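Local coordinates for protein putative Glycerophosphoryl diester phosphodiesterase (Silicibacter pomeroyi, PDB 3L12) that belongs to the glycerophosphoryl diester phosphodiesterase family, has a TIM-barrel type fold and carries a bound magnesium ion, at residues A[163-175]-A[189-203]. Sequence-based numbering, arbitrary orientation.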
loop_
_atom_site.group_PDB
_atom_site.type_symbol
_atom_site.label_atom_id
_atom_site.label_comp_id
_atom_site.label_asym_id
_atom_site.label_seq_id
_atom_site.Cartn_x
_atom_site.Cartn_y
_atom_site.Cartn_z
ATOM N N ARG A 163 -33.384 14.731 3.529
ATOM C CA ARG A 163 -32.204 15.148 2.767
ATOM C C ARG A 163 -31.455 16.288 3.500
ATOM O O ARG A 163 -30.217 16.270 3.585
ATOM C CB ARG A 163 -32.603 15.561 1.355
ATOM C CG ARG A 163 -33.098 14.379 0.507
ATOM C CD ARG A 163 -33.829 14.842 -0.765
ATOM N NE ARG A 163 -33.049 15.815 -1.536
ATOM C CZ ARG A 163 -31.990 15.535 -2.297
ATOM N NH1 ARG A 163 -31.529 14.284 -2.404
ATOM N NH2 ARG A 163 -31.372 16.519 -2.966
ATOM N N ALA A 164 -32.208 17.232 4.066
ATOM C CA ALA A 164 -31.621 18.347 4.832
ATOM C C ALA A 164 -30.966 17.803 6.105
ATOM O O ALA A 164 -29.934 18.314 6.566
ATOM C CB ALA A 164 -32.685 19.409 5.210
ATOM N N GLU A 165 -31.593 16.780 6.687
ATOM C CA GLU A 165 -31.067 16.126 7.881
ATOM C C GLU A 165 -29.723 15.457 7.588
ATOM O O GLU A 165 -28.833 15.448 8.427
ATOM C CB GLU A 165 -32.038 15.102 8.423
ATOM C CG GLU A 165 -33.253 15.718 9.142
ATOM C CD GLU A 165 -34.364 14.704 9.376
ATOM O OE1 GLU A 165 -34.106 13.494 9.236
ATOM O OE2 GLU A 165 -35.488 15.128 9.689
HETATM N N MSE A 166 -29.590 14.873 6.409
HETATM C CA MSE A 166 -28.302 14.243 6.014
HETATM C C MSE A 166 -27.204 15.291 6.044
HETATM O O MSE A 166 -26.148 15.110 6.648
HETATM C CB MSE A 166 -28.390 13.628 4.633
HETATM C CG MSE A 166 -27.002 13.260 4.079
HETATM SE SE MSE A 166 -27.086 12.155 2.526
HETATM C CE MSE A 166 -25.376 11.483 2.820
ATOM N N VAL A 167 -27.469 16.410 5.371
ATOM C CA VAL A 167 -26.513 17.498 5.310
ATOM C C VAL A 167 -26.163 17.975 6.721
ATOM O O VAL A 167 -24.988 18.094 7.068
ATOM C CB VAL A 167 -27.020 18.651 4.401
ATOM C CG1 VAL A 167 -26.089 19.912 4.537
ATOM C CG2 VAL A 167 -27.078 18.208 2.960
ATOM N N ALA A 168 -27.153 18.141 7.567
ATOM C CA ALA A 168 -26.902 18.639 8.923
ATOM C C ALA A 168 -26.055 17.665 9.758
ATOM O O ALA A 168 -25.205 18.094 10.580
ATOM C CB ALA A 168 -28.231 18.954 9.634
ATOM N N ALA A 169 -26.324 16.376 9.577
ATOM C CA ALA A 169 -25.610 15.334 10.275
ATOM C C ALA A 169 -24.129 15.270 9.846
ATOM O O ALA A 169 -23.256 15.157 10.679
ATOM C CB ALA A 169 -26.344 13.971 10.066
ATOM N N VAL A 170 -23.889 15.340 8.545
ATOM C CA VAL A 170 -22.534 15.390 8.018
ATOM C C VAL A 170 -21.818 16.623 8.568
ATOM O O VAL A 170 -20.692 16.560 9.076
ATOM C CB VAL A 170 -22.561 15.353 6.481
ATOM C CG1 VAL A 170 -21.206 15.698 5.894
ATOM C CG2 VAL A 170 -23.038 13.976 6.019
ATOM N N LEU A 171 -22.482 17.769 8.547
ATOM C CA LEU A 171 -21.848 19.017 9.056
ATOM C C LEU A 171 -21.537 18.977 10.549
ATOM O O LEU A 171 -20.510 19.499 10.978
ATOM C CB LEU A 171 -22.710 20.229 8.734
ATOM C CG LEU A 171 -22.712 20.572 7.242
ATOM C CD1 LEU A 171 -23.776 21.639 6.917
ATOM C CD2 LEU A 171 -21.316 21.025 6.761
ATOM N N ALA A 172 -22.423 18.371 11.331
ATOM C CA ALA A 172 -22.216 18.227 12.771
ATOM C C ALA A 172 -20.914 17.479 13.023
ATOM O O ALA A 172 -20.123 17.868 13.920
ATOM C CB ALA A 172 -23.398 17.509 13.441
ATOM N N ASP A 173 -20.671 16.437 12.235
ATOM C CA ASP A 173 -19.396 15.696 12.355
ATOM C C ASP A 173 -18.206 16.540 11.964
ATOM O O ASP A 173 -17.192 16.590 12.691
ATOM C CB ASP A 173 -19.396 14.433 11.496
ATOM C CG ASP A 173 -20.147 13.273 12.119
ATOM O OD1 ASP A 173 -20.453 13.281 13.327
ATOM O OD2 ASP A 173 -20.464 12.340 11.350
ATOM N N VAL A 174 -18.301 17.217 10.814
ATOM C CA VAL A 174 -17.208 18.070 10.326
ATOM C C VAL A 174 -16.853 19.125 11.380
ATOM O O VAL A 174 -15.670 19.353 11.696
ATOM C CB VAL A 174 -17.572 18.738 8.970
ATOM C CG1 VAL A 174 -16.514 19.752 8.564
ATOM C CG2 VAL A 174 -17.731 17.691 7.857
ATOM N N ARG A 175 -17.893 19.740 11.956
ATOM C CA ARG A 175 -17.709 20.766 12.979
ATOM C C ARG A 175 -17.125 20.216 14.290
ATOM O O ARG A 175 -16.203 20.836 14.861
ATOM C CB ARG A 175 -19.023 21.524 13.191
ATOM C CG ARG A 175 -19.362 22.314 11.952
ATOM C CD ARG A 175 -20.406 23.348 12.140
ATOM N NE ARG A 175 -20.531 24.086 10.881
ATOM C CZ ARG A 175 -21.612 24.169 10.106
ATOM N NH1 ARG A 175 -22.789 23.634 10.458
ATOM N NH2 ARG A 175 -21.539 24.908 9.004
ATOM N N ASP A 189 -25.398 14.824 -6.612
ATOM C CA ASP A 189 -26.751 15.377 -6.268
ATOM C C ASP A 189 -26.581 16.882 -6.148
ATOM O O ASP A 189 -26.261 17.417 -5.079
ATOM C CB ASP A 189 -27.215 14.716 -4.961
ATOM C CG ASP A 189 -28.687 14.922 -4.662
ATOM O OD1 ASP A 189 -29.212 15.962 -5.059
ATOM O OD2 ASP A 189 -29.274 14.016 -4.001
ATOM N N TRP A 190 -26.793 17.571 -7.256
ATOM C CA TRP A 190 -26.566 18.984 -7.332
ATOM C C TRP A 190 -27.562 19.759 -6.468
ATOM O O TRP A 190 -27.210 20.796 -5.928
ATOM C CB TRP A 190 -26.619 19.402 -8.794
ATOM C CG TRP A 190 -25.415 19.005 -9.633
ATOM C CD1 TRP A 190 -24.475 18.065 -9.339
ATOM C CD2 TRP A 190 -25.090 19.505 -10.937
ATOM N NE1 TRP A 190 -23.551 17.987 -10.357
ATOM C CE2 TRP A 190 -23.916 18.846 -11.355
ATOM C CE3 TRP A 190 -25.646 20.480 -11.763
ATOM C CZ2 TRP A 190 -23.273 19.149 -12.554
ATOM C CZ3 TRP A 190 -25.028 20.750 -12.983
ATOM C CH2 TRP A 190 -23.843 20.083 -13.352
ATOM N N ALA A 191 -28.784 19.243 -6.323
ATOM C CA ALA A 191 -29.744 19.924 -5.471
ATOM C C ALA A 191 -29.240 19.876 -4.049
ATOM O O ALA A 191 -29.358 20.853 -3.339
ATOM C CB ALA A 191 -31.173 19.308 -5.606
ATOM N N LEU A 192 -28.664 18.745 -3.648
ATOM C CA LEU A 192 -28.107 18.577 -2.311
ATOM C C LEU A 192 -26.965 19.565 -2.061
ATOM O O LEU A 192 -26.817 20.047 -0.947
ATOM C CB LEU A 192 -27.650 17.125 -2.053
ATOM C CG LEU A 192 -27.525 16.653 -0.591
ATOM C CD1 LEU A 192 -28.881 16.627 0.132
ATOM C CD2 LEU A 192 -26.833 15.252 -0.517
ATOM N N LEU A 193 -26.179 19.879 -3.095
ATOM C CA LEU A 193 -25.090 20.843 -2.961
ATOM C C LEU A 193 -25.665 22.248 -2.677
ATOM O O LEU A 193 -25.058 23.032 -1.971
ATOM C CB LEU A 193 -24.166 20.839 -4.191
ATOM C CG LEU A 193 -23.383 19.561 -4.413
ATOM C CD1 LEU A 193 -22.679 19.602 -5.775
ATOM C CD2 LEU A 193 -22.379 19.312 -3.254
ATOM N N GLY A 194 -26.846 22.549 -3.208
ATOM C CA GLY A 194 -27.519 23.804 -2.885
ATOM C C GLY A 194 -27.855 23.870 -1.411
ATOM O O GLY A 194 -27.746 24.934 -0.802
ATOM N N GLU A 195 -28.285 22.744 -0.859
ATOM C CA GLU A 195 -28.607 22.629 0.564
ATOM C C GLU A 195 -27.324 22.730 1.400
ATOM O O GLU A 195 -27.314 23.410 2.422
ATOM C CB GLU A 195 -29.393 21.359 0.848
ATOM C CG GLU A 195 -29.841 21.141 2.303
ATOM C CD GLU A 195 -30.797 22.213 2.815
ATOM O OE1 GLU A 195 -31.547 22.825 2.009
ATOM O OE2 GLU A 195 -30.784 22.473 4.049
ATOM N N CYS A 196 -26.229 22.127 0.943
ATOM C CA CYS A 196 -24.951 22.283 1.668
ATOM C C CYS A 196 -24.554 23.764 1.801
ATOM O O CYS A 196 -24.090 24.198 2.845
ATOM C CB CYS A 196 -23.831 21.555 0.948
ATOM S SG CYS A 196 -23.975 19.743 0.957
ATOM N N ARG A 197 -24.679 24.494 0.706
ATOM C CA ARG A 197 -24.276 25.880 0.636
ATOM C C ARG A 197 -25.129 26.718 1.568
ATOM O O ARG A 197 -24.635 27.644 2.188
ATOM C CB ARG A 197 -24.385 26.416 -0.790
ATOM C CG ARG A 197 -23.825 27.805 -0.945
ATOM C CD ARG A 197 -23.911 28.362 -2.344
ATOM N NE ARG A 197 -23.325 27.430 -3.313
ATOM C CZ ARG A 197 -24.009 26.628 -4.132
ATOM N NH1 ARG A 197 -25.344 26.642 -4.173
ATOM N NH2 ARG A 197 -23.352 25.820 -4.962
ATOM N N ARG A 198 -26.414 26.401 1.652
ATOM C CA ARG A 198 -27.277 27.122 2.586
ATOM C C ARG A 198 -26.953 26.797 4.039
ATOM O O ARG A 198 -27.011 27.697 4.890
ATOM C CB ARG A 198 -28.767 26.892 2.289
ATOM C CG ARG A 198 -29.247 27.622 1.065
ATOM C CD ARG A 198 -30.778 27.483 0.945
ATOM N NE ARG A 198 -31.143 26.107 0.657
ATOM C CZ ARG A 198 -31.164 25.549 -0.554
ATOM N NH1 ARG A 198 -30.820 26.239 -1.635
ATOM N NH2 ARG A 198 -31.499 24.268 -0.673
ATOM N N GLN A 199 -26.626 25.547 4.346
ATOM C CA GLN A 199 -26.268 25.194 5.717
ATOM C C GLN A 199 -24.800 25.484 6.116
ATOM O O GLN A 199 -24.521 25.604 7.310
ATOM C CB GLN A 199 -26.555 23.715 6.004
ATOM C CG GLN A 199 -28.014 23.327 6.011
ATOM C CD GLN A 199 -28.253 21.932 6.544
ATOM O OE1 GLN A 199 -27.573 21.473 7.477
ATOM N NE2 GLN A 199 -29.192 21.229 5.925
ATOM N N ALA A 200 -23.909 25.624 5.135
ATOM C CA ALA A 200 -22.466 25.780 5.383
ATOM C C ALA A 200 -21.821 26.560 4.243
ATOM O O ALA A 200 -21.039 26.010 3.485
ATOM C CB ALA A 200 -21.834 24.407 5.536
ATOM N N PRO A 201 -22.139 27.867 4.128
ATOM C CA PRO A 201 -21.596 28.646 3.035
ATOM C C PRO A 201 -20.081 28.789 3.095
ATOM O O PRO A 201 -19.464 29.195 2.100
ATOM C CB PRO A 201 -22.264 30.021 3.213
ATOM C CG PRO A 201 -22.703 30.046 4.614
ATOM C CD PRO A 201 -23.097 28.660 4.924
ATOM N N ASP A 202 -19.508 28.461 4.245
ATOM C CA ASP A 202 -18.073 28.483 4.448
ATOM C C ASP A 202 -17.353 27.318 3.784
ATOM O O ASP A 202 -16.157 27.411 3.587
ATOM C CB ASP A 202 -17.735 28.529 5.949
ATOM C CG ASP A 202 -18.450 27.456 6.788
ATOM O OD1 ASP A 202 -19.726 27.353 6.768
ATOM O OD2 ASP A 202 -17.709 26.739 7.520
ATOM N N LEU A 203 -18.074 26.251 3.406
ATOM C CA LEU A 203 -17.467 25.074 2.785
ATOM C C LEU A 203 -17.726 25.120 1.289
ATOM O O LEU A 203 -18.891 25.286 0.863
ATOM C CB LEU A 203 -18.002 23.779 3.401
ATOM C CG LEU A 203 -17.932 23.631 4.915
ATOM C CD1 LEU A 203 -18.449 22.229 5.301
ATOM C CD2 LEU A 203 -16.529 23.840 5.437
#
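Helices 163-175 and 190-199 approach to 9.7 Å between axes and cross at -53°; their CA atoms come closest at Val167 and Cys196. Val167 is a knob in the hole formed by Leu192, Glu195, Cys196 and Gln199. Its CG1, anti to the backbone N (chi1 171°), lies 3.6 Å from Gln199 CD; CG2 meets Leu192 CD1. Gln199 is the return knob, among Ala164, Val167, Ala168 and Leu171. Its NE2 gives a nearly straight bond to Ala164 O (3.1 Å), an oxygen that also accepts from Ala168 N on the opposite face. The same NE2 also hydrogen-bonds Glu195 OE2 (2.8 Å), so two acceptors fix the amide. Arg163 bends at chi3 (51°) and grips Asp189 end-on, NH1 to OD2 (2.8 Å) and NH2 to OD1 (3.1 Å). Asp189 is also the N-cap of helix 190-199, accepting from Leu192 N, and its OD2 is hydrogen-bonded to Ser152 OG. At the other end Leu171 CD2 packs tightly on Leu203 CD1 (3.4 Å), and Arg175 NH2 makes a weak bond to Gln199 O. These are successive outer helices of the barrel, joined through strand 183-187. Val167 and Leu192 both rest on Leu150 of strand 145-150, while Leu171 and Cys196 both touch Met185 of strand 183-187.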